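Local coordinates for ectoine hydroxylase (Sphingopyxis alaskensis RB2256, PDB 4Q5O) that catalyses the iron- and 2-oxoglutarate-dependent hydroxylation of L-ectoine to 5-hydroxyectoine, an osmolyte that helps the cell survive osmotic stress, at the interface of chains A and B. Residues are numbered along the deposited sequence; one frame, centred on the assembly and turned at random. Chains: chain A/B, Ectoine hydroxylase.

The interface of chains A and B. Residues chain A 148-150, 187, 255-256; chain B 182, 257-259.
B:Ile259 reaches across the dimer interface and lays its side chain against A:Glu148, A:Met187 and A:Asn256. The protein is a homodimeric dioxygenase of the PhyH family, and this patch is part of a two-fold symmetric interface. The A side includes strands 149-152 and 253-255, which also carry the iron ligands A:His152 and A:His253; the ligand A:Asp154 follows shortly after the first strand. The tight part surrounds B:Ile259, which buries 65 Å² against chain A. Its CG1 lies between the backbone N and the carbonyl carbon (chi1 82°), and the extended branch carries CD1 inward. CD1 comes 3.5 Å from the backbone O of A:Ser255. It also meets the methyl CE of A:Met187 at 3.8 Å. The A:Met187 chain bends at its last torsion (chi3 -62°), which turns CE toward the isoleucine. The other branch, CG2, packs against the CG methylene of A:Glu148. The A:Glu148 and B:Ile259 side chains run past each other in opposite directions.

The carboxamide of A:Asn256 links two backbone segments of chain B. Its OD1 accepts a hydrogen bond from the backbone N of B:Ile259 at 3.2 Å, with the donor tilted 25° from the carbonyl plane. Its ND2 donates to the backbone O of B:His182 at 2.7 Å. This second bond lies in the plane of the B:His182 carbonyl but is bent at the hydrogen. Together the two bonds would restrain rotation of the amide. An alanine here would probably leave the B:Ile259 N and B:His182 O without these partners and open a gap beside B:Ile259.

Packing is looser toward B:His182. The A:Met187 sulfur SD lies 3.9 Å from the CB of B:His182, while the imidazole ring makes little contact with the methionine. At the B:Gly257 end, the A:Glu148 carboxylate oxygen OE2 stands 3.5 Å from the CA of B:Gly257.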
loop_
_atom_site.group_PDB
_atom_site.type_symbol
_atom_site.label_atom_id
_atom_site.label_comp_id
_atom_site.label_asym_id
_atom_site.label_seq_id
_atom_site.Cartn_x
_atom_site.Cartn_y
_atom_site.Cartn_z
ATOM N N GLU A 148 0.534 -8.447 3.338
ATOM C CA GLU A 148 -0.483 -7.631 3.959
ATOM C C GLU A 148 -0.634 -7.990 5.426
ATOM O O GLU A 148 -0.144 -9.016 5.871
ATOM C CB GLU A 148 -1.808 -7.837 3.233
ATOM C CG GLU A 148 -2.353 -6.523 2.709
ATOM C CD GLU A 148 -2.368 -6.374 1.165
ATOM O OE1 GLU A 148 -2.620 -7.388 0.450
ATOM O OE2 GLU A 148 -2.154 -5.224 0.678
ATOM N N PHE A 149 -1.303 -7.143 6.186
ATOM C CA PHE A 149 -1.741 -7.561 7.502
ATOM C C PHE A 149 -3.082 -6.940 7.893
ATOM O O PHE A 149 -3.133 -5.802 8.358
ATOM C CB PHE A 149 -0.683 -7.334 8.585
ATOM C CG PHE A 149 -0.886 -8.221 9.765
ATOM C CD1 PHE A 149 -0.275 -9.469 9.818
ATOM C CD2 PHE A 149 -1.767 -7.859 10.781
ATOM C CE1 PHE A 149 -0.497 -10.323 10.888
ATOM C CE2 PHE A 149 -1.995 -8.709 11.856
ATOM C CZ PHE A 149 -1.358 -9.942 11.910
ATOM N N TYR A 150 -4.145 -7.730 7.725
ATOM C CA TYR A 150 -5.536 -7.278 7.803
ATOM C C TYR A 150 -5.909 -6.540 9.089
ATOM O O TYR A 150 -5.198 -6.609 10.105
ATOM C CB TYR A 150 -6.481 -8.476 7.601
ATOM C CG TYR A 150 -7.879 -8.138 7.118
ATOM C CD1 TYR A 150 -8.103 -7.666 5.826
ATOM C CD2 TYR A 150 -8.972 -8.324 7.940
ATOM C CE1 TYR A 150 -9.384 -7.364 5.385
ATOM C CE2 TYR A 150 -10.245 -8.031 7.516
ATOM C CZ TYR A 150 -10.449 -7.553 6.239
ATOM O OH TYR A 150 -11.734 -7.269 5.838
ATOM N N MET A 187 -1.569 1.438 8.992
ATOM C CA MET A 187 -2.758 2.270 8.776
ATOM C C MET A 187 -3.669 2.202 9.984
ATOM O O MET A 187 -3.853 1.134 10.563
ATOM C CB MET A 187 -3.563 1.789 7.561
ATOM C CG MET A 187 -2.966 2.122 6.230
ATOM S SD MET A 187 -3.991 1.535 4.853
ATOM C CE MET A 187 -3.965 -0.241 5.155
ATOM N N SER A 255 -2.220 -3.102 7.673
ATOM C CA SER A 255 -1.328 -2.530 6.670
ATOM C C SER A 255 -1.478 -3.227 5.319
ATOM O O SER A 255 -1.881 -4.383 5.236
ATOM C CB SER A 255 0.109 -2.615 7.137
ATOM O OG SER A 255 0.481 -3.966 7.311
ATOM N N ASN A 256 -1.164 -2.510 4.254
ATOM C CA ASN A 256 -1.121 -3.116 2.940
ATOM C C ASN A 256 0.204 -3.816 2.679
ATOM O O ASN A 256 1.135 -3.747 3.495
ATOM C CB ASN A 256 -1.393 -2.059 1.881
ATOM C CG ASN A 256 -2.827 -1.626 1.876
ATOM O OD1 ASN A 256 -3.716 -2.441 2.094
ATOM N ND2 ASN A 256 -3.069 -0.344 1.661
ATOM N N HIS B 182 -3.971 5.121 0.234
ATOM C CA HIS B 182 -4.229 3.887 0.973
ATOM C C HIS B 182 -4.818 2.704 0.191
ATOM O O HIS B 182 -4.580 1.564 0.546
ATOM C CB HIS B 182 -5.081 4.208 2.211
ATOM C CG HIS B 182 -4.499 5.295 3.054
ATOM N ND1 HIS B 182 -5.244 6.352 3.530
ATOM C CD2 HIS B 182 -3.230 5.502 3.487
ATOM C CE1 HIS B 182 -4.462 7.159 4.228
ATOM N NE2 HIS B 182 -3.235 6.667 4.215
ATOM N N GLY B 257 -1.507 -4.013 -2.853
ATOM C CA GLY B 257 -2.861 -4.470 -2.621
ATOM C C GLY B 257 -3.745 -3.463 -1.907
ATOM O O GLY B 257 -3.287 -2.430 -1.423
ATOM N N ASN B 258 -5.029 -3.774 -1.832
ATOM C CA ASN B 258 -5.988 -2.883 -1.205
ATOM C C ASN B 258 -6.813 -3.653 -0.191
ATOM O O ASN B 258 -7.649 -4.473 -0.556
ATOM C CB ASN B 258 -6.889 -2.249 -2.276
ATOM C CG ASN B 258 -7.972 -1.362 -1.692
ATOM O OD1 ASN B 258 -7.877 -0.887 -0.556
ATOM N ND2 ASN B 258 -9.008 -1.121 -2.482
ATOM N N ILE B 259 -6.574 -3.392 1.088
ATOM C CA ILE B 259 -7.369 -4.005 2.141
ATOM C C ILE B 259 -8.393 -3.029 2.703
ATOM O O ILE B 259 -9.214 -3.408 3.536
ATOM C CB ILE B 259 -6.489 -4.504 3.281
ATOM C CG1 ILE B 259 -6.138 -3.367 4.237
ATOM C CG2 ILE B 259 -5.257 -5.101 2.718
ATOM C CD1 ILE B 259 -5.290 -3.805 5.388
#